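Long-range contacts in putative agmatine deiminase (Streptococcus mutans, PDB 2EWO), which probably catalyses the hydrolysis of agmatine to N-carbamoylputrescine and ammonia, a deimination of its guanidinium group: residues L208-G213 against D256-Q261; Q26-W31 against P61-V66. One frame throughout, in Å; residues are numbered along the deposited sequence.

How the contacts relate
The two contacts lie on opposite sides of the centre of the chain, their own centres about 32 Å apart and their nearest atoms about 23 Å apart, so they do not touch. Contact 2 comes first along the sequence: it pairs strands 24-29 and 62-66, joined through helix 43-57, in the middle of a four-stranded mixed sheet. Contact 1 opens only after contact 2 has closed, and sets helix 248-259 against strand 206-210 at the edge of a separate three-stranded sheet. One is thus sheet formation and the other helix-on-strand packing, in separate parts of one deiminase fold, probably the alpha/beta propeller known from relatives of this enzyme.

Contact 1: L208-G213 against D256-Q261; sequences LWVKDG and DFLSQQ
Phe257 reaches from the last turn of its helix onto the backbone of Trp209 and Val210. Its CB is directed at the strand, and chi1 of 172° sets CG anti to the backbone N. On one flank Phe257 CD2 lies 3.8 Å from Val210 CG2, and further out Phe257 CE2 is 3.7 Å from Val210 N. On the other flank Phe257 CD1 is 4.0 Å from Trp209 O, and Phe257 CE1 3.3 Å from the same oxygen. At the tip Phe257 CZ comes to 3.2 Å from Trp209 O. Val210 CA sits over the same ring face as that oxygen, in a CH-pi contact 4.2 Å from the centroid of the Phe257 ring, while Leu208 C lies at the ring edge. Helix 248-259 is thereby packed against strand 206-210, an edge strand, within this chain, of a three-stranded sheet, hydrogen-bonded to strand 172-176. A flat aromatic suits this place because it can lie against peptide groups as well as methyls. Branched Val210 adds a second contact, CG2 to Leu258 CD1 at 3.6 Å, and Leu258 also touches Val271. Trp209 contributes mainly backbone here; its indole leads away, where NE1 hydrogen-bonds Glu195 OE2 and the ring makes a cation-pi contact with Lys191.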
ATOM      1  N   LEU A 208      10.843  12.206  39.961  1.00 10.00           N
ATOM      2  CA  LEU A 208      11.455  13.558  39.950  1.00 10.00           C
ATOM      3  C   LEU A 208      10.846  14.381  38.814  1.00 10.00           C
ATOM      4  O   LEU A 208      10.922  14.005  37.638  1.00 10.00           O
ATOM      5  CB  LEU A 208      12.963  13.448  39.716  1.00 10.89           C
ATOM      6  CG  LEU A 208      13.757  13.192  40.998  1.00 11.00           C
ATOM      7  CD1 LEU A 208      13.238  11.994  41.793  1.00 10.73           C
ATOM      8  CD2 LEU A 208      15.237  12.906  40.732  1.00 11.53           C
ATOM      9  N   TRP A 209      10.261  15.507  39.174  1.00 10.77           N
ATOM     10  CA  TRP A 209       9.549  16.345  38.196  1.00 10.32           C
ATOM     11  C   TRP A 209      10.312  17.608  37.794  1.00 10.00           C
ATOM     12  O   TRP A 209      10.160  18.673  38.424  1.00 10.00           O
ATOM     13  CB  TRP A 209       8.206  16.799  38.767  1.00 10.78           C
ATOM     14  CG  TRP A 209       7.223  15.643  38.958  1.00 11.45           C
ATOM     15  CD1 TRP A 209       7.106  14.858  40.035  1.00 11.71           C
ATOM     16  CD2 TRP A 209       6.266  15.218  38.001  1.00 10.84           C
ATOM     17  NE1 TRP A 209       6.054  13.926  39.764  1.00 12.03           N
ATOM     18  CE2 TRP A 209       5.571  14.159  38.567  1.00 10.78           C
ATOM     19  CE3 TRP A 209       5.927  15.644  36.711  1.00 10.78           C
ATOM     20  CZ2 TRP A 209       4.528  13.490  37.916  1.00 10.78           C
ATOM     21  CZ3 TRP A 209       4.879  14.963  36.059  1.00 10.78           C
ATOM     22  CH2 TRP A 209       4.212  13.936  36.635  1.00 10.78           C
ATOM     23  N   VAL A 210      11.113  17.456  36.736  1.00 10.00           N
ATOM     24  CA  VAL A 210      11.794  18.601  36.137  1.00 10.00           C
ATOM     25  C   VAL A 210      10.715  19.431  35.592  1.00 10.00           C
ATOM     26  O   VAL A 210       9.606  18.949  35.326  1.00 10.00           O
ATOM     27  CB  VAL A 210      12.744  18.228  35.026  1.00 10.00           C
ATOM     28  CG1 VAL A 210      13.219  19.460  34.238  1.00 10.00           C
ATOM     29  CG2 VAL A 210      14.006  17.554  35.544  1.00 10.00           C
ATOM     30  N   LYS A 211      10.981  20.648  35.362  1.00 50.26           N
ATOM     31  CA  LYS A 211       9.817  21.421  35.132  1.00 50.91           C
ATOM     32  C   LYS A 211       9.666  22.296  33.912  1.00 50.49           C
ATOM     33  O   LYS A 211       8.826  23.174  33.921  1.00 49.70           O
ATOM     34  CB  LYS A 211       9.580  22.424  36.266  1.00 56.74           C
ATOM     35  CG  LYS A 211       8.219  23.187  36.060  1.00 58.32           C
ATOM     36  CD  LYS A 211       7.823  24.475  37.052  1.00 60.00           C
ATOM     37  CE  LYS A 211       6.462  25.155  36.772  1.00 60.00           C
ATOM     38  NZ  LYS A 211       6.111  26.146  37.774  1.00 60.00           N
ATOM     39  N   ASP A 212      10.377  22.166  32.881  1.00 11.01           N
ATOM     40  CA  ASP A 212      10.129  22.938  31.626  1.00 11.74           C
ATOM     41  C   ASP A 212      11.043  22.215  30.701  1.00 11.06           C
ATOM     42  O   ASP A 212      11.967  21.546  31.173  1.00 12.39           O
ATOM     43  CB  ASP A 212      10.456  24.467  31.741  1.00 60.00           C
ATOM     44  CG  ASP A 212       9.228  25.438  31.782  1.00 60.00           C
ATOM     45  OD1 ASP A 212       8.660  25.704  32.915  1.00 60.00           O
ATOM     46  OD2 ASP A 212       8.767  26.011  30.708  1.00 60.00           O
ATOM     47  N   GLY A 213      10.819  22.289  29.441  1.00 18.28           N
ATOM     48  CA  GLY A 213      11.685  21.558  28.516  1.00 17.47           C
ATOM     49  C   GLY A 213      12.104  22.468  27.390  1.00 18.25           C
ATOM     50  O   GLY A 213      11.586  23.579  27.246  1.00 17.77           O
ATOM     51  N   ASP A 256      19.381  23.517  38.615  1.00 11.52           N
ATOM     52  CA  ASP A 256      19.100  23.873  39.993  1.00 12.27           C
ATOM     53  C   ASP A 256      18.184  22.832  40.625  1.00 12.52           C
ATOM     54  O   ASP A 256      18.364  22.456  41.786  1.00 12.84           O
ATOM     55  CB  ASP A 256      18.462  25.259  40.057  1.00 44.72           C
ATOM     56  CG  ASP A 256      19.371  26.334  39.488  1.00 47.16           C
ATOM     57  OD1 ASP A 256      20.560  26.371  39.886  1.00 47.21           O
ATOM     58  OD2 ASP A 256      18.904  27.144  38.650  1.00 47.46           O
ATOM     59  N   PHE A 257      17.208  22.366  39.852  1.00 10.67           N
ATOM     60  CA  PHE A 257      16.269  21.362  40.330  1.00 10.24           C
ATOM     61  C   PHE A 257      16.960  20.030  40.581  1.00 10.29           C
ATOM     62  O   PHE A 257      16.752  19.387  41.613  1.00 10.24           O
ATOM     63  CB  PHE A 257      15.171  21.131  39.307  1.00 10.00           C
ATOM     64  CG  PHE A 257      14.276  19.982  39.648  1.00 10.00           C
ATOM     65  CD1 PHE A 257      13.230  20.150  40.544  1.00 10.00           C
ATOM     66  CD2 PHE A 257      14.479  18.728  39.076  1.00 10.00           C
ATOM     67  CE1 PHE A 257      12.389  19.088  40.866  1.00 10.00           C
ATOM     68  CE2 PHE A 257      13.644  17.653  39.390  1.00 10.00           C
ATOM     69  CZ  PHE A 257      12.594  17.834  40.287  1.00 10.00           C
ATOM     70  N   LEU A 258      17.763  19.614  39.608  1.00 11.55           N
ATOM     71  CA  LEU A 258      18.490  18.355  39.672  1.00 11.55           C
ATOM     72  C   LEU A 258      19.413  18.283  40.874  1.00 11.55           C
ATOM     73  O   LEU A 258      19.282  17.397  41.729  1.00 11.55           O
ATOM     74  CB  LEU A 258      19.305  18.178  38.390  1.00 34.51           C
ATOM     75  CG  LEU A 258      18.762  17.211  37.333  1.00 33.66           C
ATOM     76  CD1 LEU A 258      17.259  17.411  37.147  1.00 33.21           C
ATOM     77  CD2 LEU A 258      19.526  17.425  36.025  1.00 32.24           C
ATOM     78  N   SER A 259      20.349  19.227  40.923  1.00 10.19           N
ATOM     79  CA  SER A 259      21.336  19.322  41.997  1.00 10.19           C
ATOM     80  C   SER A 259      20.722  19.347  43.410  1.00 10.19           C
ATOM     81  O   SER A 259      21.333  18.869  44.368  1.00 11.30           O
ATOM     82  CB  SER A 259      22.187  20.567  41.777  1.00 49.16           C
ATOM     83  OG  SER A 259      21.345  21.687  41.605  1.00 47.91           O
ATOM     84  N   GLN A 260      19.517  19.900  43.527  1.00 10.00           N
ATOM     85  CA  GLN A 260      18.813  19.986  44.807  1.00 10.00           C
ATOM     86  C   GLN A 260      17.933  18.758  45.026  1.00 10.00           C
ATOM     87  O   GLN A 260      17.185  18.686  45.999  1.00 10.00           O
ATOM     88  CB  GLN A 260      17.923  21.240  44.832  1.00 58.81           C
ATOM     89  CG  GLN A 260      18.658  22.567  45.020  1.00 59.46           C
ATOM     90  CD  GLN A 260      18.939  22.883  46.490  1.00 60.00           C
ATOM     91  OE1 GLN A 260      18.014  23.040  47.292  1.00 60.00           O
ATOM     92  NE2 GLN A 260      20.217  22.976  46.846  1.00 60.00           N
ATOM     93  N   GLN A 261      18.025  17.789  44.122  1.00 10.00           N
ATOM     94  CA  GLN A 261      17.195  16.597  44.219  1.00 10.00           C
ATOM     95  C   GLN A 261      17.908  15.286  44.511  1.00 10.00           C
ATOM     96  O   GLN A 261      18.992  15.008  43.989  1.00 10.00           O
ATOM     97  CB  GLN A 261      16.364  16.448  42.940  1.00 31.95           C
ATOM     98  CG  GLN A 261      15.161  17.361  42.889  1.00 30.42           C
ATOM     99  CD  GLN A 261      14.086  16.952  43.878  1.00 30.38           C
ATOM    100  OE1 GLN A 261      13.150  17.706  44.139  1.00 29.15           O
ATOM    101  NE2 GLN A 261      14.211  15.745  44.427  1.00 30.47           N
TER

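Contact 2: Q26-W31 against P61-V66; sequences QIWMLW and PVSLCV
Trp28 and Ser63 meet through two torsions of the indole: chi1 of -63° sets CG of Trp28 beside the backbone N, anti to the carbonyl carbon, and chi2 of 86° turns the ring so that one face receives Ser63 CB. Ser63 CB makes a CH-pi contact 3.6 Å from the centroid of the Trp28 six-membered ring, offset toward the rim. Cys65 SG comes instead to the edge, in the ring plane, 3.7 Å from Trp28 CE3. Serine fits against the indole because it is small, and its hydroxyl OG finds a hydrogen-bond partner in Arg87 NE on the next strand. On the other face of the sheet, Met29, present as selenomethionine, has CG 3.7 Å from Leu64 CD1 and also touching Val62 CG1. The two paired strands belong to a beta-alpha-beta unit, strand 24-29, helix 43-57 and strand 62-66, and run parallel, with 14° between the axes of the short segments. Ile27 and Met29 each give an N-H and accept at C=O: Ile27 N bonds to Pro61 O and Met29 N to Ser63 O, while Ser63 N gives to Ile27 O at 2.8 Å and Cys65 N to Met29 O. Helix 43-57 covers the Met29 face through Phe49 and Val52, a greasy setting suited to the flexible, apolar selenomethionine and to branched Val62 and Leu64. Beyond the strand end, Trp31 CB lies 3.4 Å from Val66 CG1, the two side chains side by side. Trp31 CZ3 rests 3.7 Å from Leu64 CD2, and Ala74 of helix 71-79 touches both Trp31 and Val66.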
ATOM      1  N   GLN A  26      20.630  -5.820  22.170  1.00 10.00           N
ATOM      2  CA  GLN A  26      20.700  -5.132  20.877  1.00 10.00           C
ATOM      3  C   GLN A  26      19.949  -3.825  20.900  1.00 10.00           C
ATOM      4  O   GLN A  26      19.464  -3.389  21.943  1.00 10.00           O
ATOM      5  CB  GLN A  26      20.087  -6.002  19.786  1.00 24.35           C
ATOM      6  CG  GLN A  26      18.685  -6.475  20.141  1.00 25.00           C
ATOM      7  CD  GLN A  26      18.023  -7.273  19.041  1.00 24.61           C
ATOM      8  OE1 GLN A  26      17.133  -8.087  19.306  1.00 24.92           O
ATOM      9  NE2 GLN A  26      18.441  -7.037  17.796  1.00 21.79           N
ATOM     10  N   ILE A  27      19.851  -3.208  19.731  1.00 10.00           N
ATOM     11  CA  ILE A  27      19.132  -1.957  19.607  1.00 10.00           C
ATOM     12  C   ILE A  27      18.179  -1.952  18.431  1.00 10.00           C
ATOM     13  O   ILE A  27      18.506  -2.417  17.343  1.00 10.00           O
ATOM     14  CB  ILE A  27      20.082  -0.770  19.463  1.00 10.00           C
ATOM     15  CG1 ILE A  27      20.687  -0.447  20.826  1.00 10.00           C
ATOM     16  CG2 ILE A  27      19.333   0.447  18.910  1.00 10.00           C
ATOM     17  CD1 ILE A  27      21.725   0.641  20.766  1.00 10.00           C
ATOM     18  N   TRP A  28      16.995  -1.406  18.674  1.00 10.00           N
ATOM     19  CA  TRP A  28      15.959  -1.305  17.663  1.00 10.00           C
ATOM     20  C   TRP A  28      15.858   0.115  17.136  1.00 10.00           C
ATOM     21  O   TRP A  28      15.961   1.071  17.905  1.00 10.00           O
ATOM     22  CB  TRP A  28      14.601  -1.694  18.257  1.00 10.00           C
ATOM     23  CG  TRP A  28      14.511  -3.118  18.728  1.00 10.00           C
ATOM     24  CD1 TRP A  28      14.870  -3.614  19.957  1.00 10.00           C
ATOM     25  CD2 TRP A  28      14.030  -4.235  17.974  1.00 10.00           C
ATOM     26  NE1 TRP A  28      14.639  -4.967  20.012  1.00 10.00           N
ATOM     27  CE2 TRP A  28      14.126  -5.373  18.808  1.00 10.00           C
ATOM     28  CE3 TRP A  28      13.525  -4.385  16.672  1.00 10.00           C
ATOM     29  CZ2 TRP A  28      13.742  -6.637  18.385  1.00 10.00           C
ATOM     30  CZ3 TRP A  28      13.143  -5.643  16.255  1.00 10.00           C
ATOM     31  CH2 TRP A  28      13.254  -6.754  17.111  1.00 10.00           C
HETATM   32  N   MSE A  29      15.664   0.241  15.824  1.00 10.00           N
HETATM   33  CA  MSE A  29      15.480   1.539  15.180  1.00 10.00           C
HETATM   34  C   MSE A  29      14.708   1.428  13.852  1.00 10.00           C
HETATM   35  O   MSE A  29      14.888   0.479  13.085  1.00 10.00           O
HETATM   36  CB  MSE A  29      16.824   2.263  14.993  1.00 41.21           C
HETATM   37  CG  MSE A  29      17.929   1.521  14.229  1.00 48.41           C
HETATM   38 SE   MSE A  29      19.618   2.586  14.074  1.00 57.95          SE
HETATM   39  CE  MSE A  29      19.099   3.795  12.622  1.00 52.91           C
ATOM     40  N   LEU A  30      13.827   2.398  13.615  1.00 18.24           N
ATOM     41  CA  LEU A  30      12.994   2.435  12.415  1.00 16.55           C
ATOM     42  C   LEU A  30      13.685   3.003  11.166  1.00 16.68           C
ATOM     43  O   LEU A  30      14.910   3.001  11.073  1.00 17.99           O
ATOM     44  CB  LEU A  30      11.708   3.220  12.705  1.00 11.51           C
ATOM     45  CG  LEU A  30      10.676   2.519  13.598  1.00 10.20           C
ATOM     46  CD1 LEU A  30       9.619   3.513  14.032  1.00 10.00           C
ATOM     47  CD2 LEU A  30      10.050   1.343  12.844  1.00 10.00           C
ATOM     48  N   TRP A  31      12.903   3.483  10.205  1.00 10.00           N
ATOM     49  CA  TRP A  31      13.471   4.013   8.973  1.00 10.00           C
ATOM     50  C   TRP A  31      12.656   5.171   8.424  1.00 10.00           C
ATOM     51  O   TRP A  31      11.496   5.007   8.065  1.00 10.00           O
ATOM     52  CB  TRP A  31      13.536   2.908   7.929  1.00 10.00           C
ATOM     53  CG  TRP A  31      14.324   3.262   6.704  1.00 10.52           C
ATOM     54  CD1 TRP A  31      13.838   3.695   5.497  1.00 11.72           C
ATOM     55  CD2 TRP A  31      15.739   3.134   6.543  1.00 11.53           C
ATOM     56  NE1 TRP A  31      14.869   3.833   4.592  1.00 11.67           N
ATOM     57  CE2 TRP A  31      16.045   3.496   5.210  1.00 11.58           C
ATOM     58  CE3 TRP A  31      16.781   2.744   7.399  1.00 11.58           C
ATOM     59  CZ2 TRP A  31      17.347   3.477   4.715  1.00 12.00           C
ATOM     60  CZ3 TRP A  31      18.073   2.724   6.908  1.00 10.95           C
ATOM     61  CH2 TRP A  31      18.347   3.089   5.575  1.00 11.95           C
ATOM     62  N   PRO A  61      24.394  -5.902  18.273  1.00 12.70           N
ATOM     63  CA  PRO A  61      23.598  -6.003  17.048  1.00 10.11           C
ATOM     64  C   PRO A  61      22.483  -4.963  16.960  1.00 10.11           C
ATOM     65  O   PRO A  61      21.965  -4.464  17.974  1.00 10.11           O
ATOM     66  CB  PRO A  61      23.049  -7.421  17.112  1.00 10.01           C
ATOM     67  CG  PRO A  61      22.905  -7.631  18.585  1.00 10.01           C
ATOM     68  CD  PRO A  61      24.197  -7.089  19.118  1.00 10.01           C
ATOM     69  N   VAL A  62      22.132  -4.640  15.721  1.00 10.20           N
ATOM     70  CA  VAL A  62      21.083  -3.675  15.434  1.00 10.20           C
ATOM     71  C   VAL A  62      19.949  -4.335  14.673  1.00 10.20           C
ATOM     72  O   VAL A  62      20.177  -5.140  13.757  1.00 10.20           O
ATOM     73  CB  VAL A  62      21.569  -2.511  14.555  1.00 32.27           C
ATOM     74  CG1 VAL A  62      20.506  -1.429  14.543  1.00 32.91           C
ATOM     75  CG2 VAL A  62      22.897  -1.974  15.051  1.00 32.81           C
ATOM     76  N   SER A  63      18.727  -3.967  15.061  1.00 10.00           N
ATOM     77  CA  SER A  63      17.482  -4.461  14.451  1.00 10.00           C
ATOM     78  C   SER A  63      16.822  -3.292  13.748  1.00 10.00           C
ATOM     79  O   SER A  63      16.033  -2.562  14.330  1.00 10.00           O
ATOM     80  CB  SER A  63      16.537  -5.014  15.519  1.00 22.23           C
ATOM     81  OG  SER A  63      16.987  -6.283  15.969  1.00 22.37           O
ATOM     82  N   LEU A  64      17.171  -3.133  12.483  1.00 10.00           N
ATOM     83  CA  LEU A  64      16.674  -2.066  11.637  1.00 10.00           C
ATOM     84  C   LEU A  64      15.325  -2.449  10.997  1.00 10.00           C
ATOM     85  O   LEU A  64      15.280  -3.306  10.115  1.00 10.80           O
ATOM     86  CB  LEU A  64      17.731  -1.809  10.564  1.00 10.00           C
ATOM     87  CG  LEU A  64      17.628  -0.546   9.730  1.00 10.00           C
ATOM     88  CD1 LEU A  64      17.793   0.641  10.659  1.00 10.00           C
ATOM     89  CD2 LEU A  64      18.668  -0.546   8.637  1.00 10.00           C
ATOM     90  N   CYS A  65      14.232  -1.821  11.427  1.00 10.89           N
ATOM     91  CA  CYS A  65      12.911  -2.149  10.880  1.00 10.89           C
ATOM     92  C   CYS A  65      12.439  -1.178   9.816  1.00 10.89           C
ATOM     93  O   CYS A  65      12.103  -0.041  10.126  1.00 10.89           O
ATOM     94  CB  CYS A  65      11.886  -2.161  12.000  1.00 10.00           C
ATOM     95  SG  CYS A  65      12.504  -2.961  13.454  1.00 10.00           S
ATOM     96  N   VAL A  66      12.378  -1.605   8.562  1.00 10.00           N
ATOM     97  CA  VAL A  66      11.940  -0.652   7.555  1.00 10.00           C
ATOM     98  C   VAL A  66      10.657  -1.032   6.821  1.00 10.00           C
ATOM     99  O   VAL A  66      10.357  -2.218   6.615  1.00 10.00           O
ATOM    100  CB  VAL A  66      13.079  -0.353   6.521  1.00 15.33           C
ATOM    101  CG1 VAL A  66      14.414  -0.321   7.238  1.00 16.27           C
ATOM    102  CG2 VAL A  66      13.091  -1.375   5.396  1.00 14.25           C
TER